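Long-range contact in putative CRISPR-associated endoribonuclease-like protein Cas6 (Pyrococcus furiosus, PDB 3UFC), which probably binds CRISPR RNA and may act as a ribonuclease-like member of the Cas6 family in archaeal antiviral defence: residues 53-58 against 77-82. Residues are numbered along the deposited sequence; the frame is centred on the assembly and turned at random.
Sequences TFSRII and ISLYIS
Ser55 OG takes the place of a backbone carbonyl as acceptor where the edge strand 53-59 is interrupted opposite its antiparallel partner 77-83. It lies between backbone N and carbonyl carbon (chi1 73°) and points at the partner strand, accepting the Tyr80 N-H at 3.0 Å in a nearly straight bond (165°). The same OG donates to Arg56 O at 2.8 Å, arriving from above that carbonyl's plane, so two bonds fix the hydroxyl's rotation, while Ser55 N reaches Tyr80 O at 2.9 Å in the carbonyl plane. Regular pairing resumes on either side, Thr53 with Ser82 and Ile58 with Ser78, each through two backbone bonds, the register shifted by one residue across the break.

The Tyr80 ring is met along one edge, in its plane: Ser55 OG lies beside CD1, and Ile58 CG1 touches CE1 at 3.7 Å, the two side chains crossing at about a right angle. Phe54 and Ile81 share the other face of the sheet, Phe54 CB against Ile81 CG1 at 3.9 Å. The Phe54 ring, its CG in the crowded position between backbone N and carbonyl carbon (chi1 66°), turns out from the partner strand, and Leu79 CD1 approaches its CD2 obliquely at 4.1 Å. Ile57 and Ile77 meet methyl to methyl, CG2 to CG2, at a tight 3.3 Å.

Strand 3-11 flanks 77-83 on its other side within the five-stranded sheet of the N-terminal, ferredoxin-like part. Helix 23-37 packs on Phe54 and Leu79 through Leu26, while Leu131 makes a backbone hydrogen bond with Arg56 and Met236 touches Thr53 and Tyr80, tying this edge to loops of the C-terminal half.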
loop_
_atom_site.group_PDB
_atom_site.type_symbol
_atom_site.label_atom_id
_atom_site.label_comp_id
_atom_site.label_asym_id
_atom_site.label_seq_id
_atom_site.Cartn_x
_atom_site.Cartn_y
_atom_site.Cartn_z
ATOM N N THR A 53 0.216 -5.450 0.851
ATOM C CA THR A 53 0.229 -4.045 0.473
ATOM C C THR A 53 1.654 -3.613 0.168
ATOM O O THR A 53 2.607 -4.328 0.484
ATOM C CB THR A 53 -0.310 -3.146 1.619
ATOM O OG1 THR A 53 -0.263 -1.777 1.213
ATOM C CG2 THR A 53 0.539 -3.296 2.878
ATOM N N PHE A 54 1.792 -2.465 -0.482
ATOM C CA PHE A 54 3.109 -1.911 -0.739
ATOM C C PHE A 54 3.006 -0.399 -0.779
ATOM O O PHE A 54 1.936 0.161 -1.018
ATOM C CB PHE A 54 3.781 -2.495 -2.004
ATOM C CG PHE A 54 3.106 -2.162 -3.317
ATOM C CD1 PHE A 54 2.157 -3.021 -3.866
ATOM C CD2 PHE A 54 3.511 -1.055 -4.060
ATOM C CE1 PHE A 54 1.626 -2.789 -5.146
ATOM C CE2 PHE A 54 2.990 -0.810 -5.341
ATOM C CZ PHE A 54 2.047 -1.682 -5.883
ATOM N N SER A 55 4.122 0.257 -0.493
ATOM C CA SER A 55 4.176 1.708 -0.449
ATOM C C SER A 55 4.408 2.332 -1.813
ATOM O O SER A 55 4.573 1.647 -2.822
ATOM C CB SER A 55 5.325 2.149 0.450
ATOM O OG SER A 55 6.570 1.915 -0.207
ATOM N N ARG A 56 4.408 3.656 -1.821
ATOM C CA ARG A 56 4.716 4.393 -3.026
ATOM C C ARG A 56 6.251 4.363 -3.003
ATOM O O ARG A 56 6.856 4.049 -1.970
ATOM C CB ARG A 56 4.196 5.828 -2.913
ATOM C CG ARG A 56 2.677 5.960 -3.103
ATOM C CD ARG A 56 2.302 5.943 -4.581
ATOM N NE ARG A 56 2.754 7.160 -5.246
ATOM C CZ ARG A 56 2.775 7.342 -6.562
ATOM N NH1 ARG A 56 2.362 6.382 -7.377
ATOM N NH2 ARG A 56 3.231 8.482 -7.061
ATOM N N ILE A 57 6.887 4.658 -4.126
ATOM C CA ILE A 57 8.344 4.659 -4.148
ATOM C C ILE A 57 8.775 5.865 -3.308
ATOM O O ILE A 57 8.415 7.001 -3.612
ATOM C CB ILE A 57 8.874 4.777 -5.602
ATOM C CG1 ILE A 57 8.459 3.538 -6.405
ATOM C CG2 ILE A 57 10.392 4.911 -5.600
ATOM C CD1 ILE A 57 8.780 3.618 -7.899
ATOM N N ILE A 58 9.517 5.610 -2.235
ATOM C CA ILE A 58 9.973 6.674 -1.343
ATOM C C ILE A 58 11.351 7.178 -1.773
ATOM O O ILE A 58 12.346 6.461 -1.681
ATOM C CB ILE A 58 10.035 6.173 0.122
ATOM C CG1 ILE A 58 8.685 5.561 0.516
ATOM C CG2 ILE A 58 10.381 7.325 1.063
ATOM C CD1 ILE A 58 7.532 6.531 0.453
ATOM N N ILE A 77 16.579 5.467 -2.601
ATOM C CA ILE A 77 15.205 5.170 -2.991
ATOM C C ILE A 77 14.747 3.851 -2.391
ATOM O O ILE A 77 15.427 2.838 -2.524
ATOM C CB ILE A 77 15.096 5.060 -4.526
ATOM C CG1 ILE A 77 15.575 6.357 -5.175
ATOM C CG2 ILE A 77 13.665 4.746 -4.928
ATOM C CD1 ILE A 77 15.692 6.272 -6.685
ATOM N N SER A 78 13.581 3.858 -1.756
ATOM C CA SER A 78 13.062 2.648 -1.135
ATOM C C SER A 78 11.620 2.319 -1.500
ATOM O O SER A 78 10.809 3.206 -1.754
ATOM C CB SER A 78 13.168 2.763 0.388
ATOM O OG SER A 78 14.520 2.818 0.813
ATOM N N LEU A 79 11.327 1.023 -1.525
ATOM C CA LEU A 79 9.992 0.509 -1.794
ATOM C C LEU A 79 9.706 -0.451 -0.641
ATOM O O LEU A 79 10.461 -1.407 -0.425
ATOM C CB LEU A 79 9.953 -0.265 -3.114
ATOM C CG LEU A 79 8.667 -1.060 -3.370
ATOM C CD1 LEU A 79 7.473 -0.108 -3.498
ATOM C CD2 LEU A 79 8.821 -1.891 -4.639
ATOM N N TYR A 80 8.642 -0.195 0.114
ATOM C CA TYR A 80 8.301 -1.078 1.227
ATOM C C TYR A 80 7.140 -1.989 0.857
ATOM O O TYR A 80 6.205 -1.585 0.165
ATOM C CB TYR A 80 7.955 -0.263 2.475
ATOM C CG TYR A 80 9.045 0.706 2.875
ATOM C CD1 TYR A 80 9.096 1.985 2.334
ATOM C CD2 TYR A 80 10.049 0.326 3.770
ATOM C CE1 TYR A 80 10.117 2.868 2.667
ATOM C CE2 TYR A 80 11.078 1.200 4.111
ATOM C CZ TYR A 80 11.104 2.469 3.556
ATOM O OH TYR A 80 12.110 3.341 3.884
ATOM N N ILE A 81 7.212 -3.230 1.317
ATOM C CA ILE A 81 6.182 -4.212 1.038
ATOM C C ILE A 81 5.862 -4.936 2.341
ATOM O O ILE A 81 6.751 -5.144 3.175
ATOM C CB ILE A 81 6.676 -5.236 -0.004
ATOM C CG1 ILE A 81 7.022 -4.515 -1.312
ATOM C CG2 ILE A 81 5.624 -6.302 -0.227
ATOM C CD1 ILE A 81 7.550 -5.436 -2.400
ATOM N N SER A 82 4.596 -5.303 2.527
ATOM C CA SER A 82 4.203 -6.003 3.739
ATOM C C SER A 82 3.032 -6.940 3.522
ATOM O O SER A 82 2.234 -6.759 2.597
ATOM C CB SER A 82 3.848 -5.002 4.842
ATOM O OG SER A 82 3.315 -5.677 5.973
#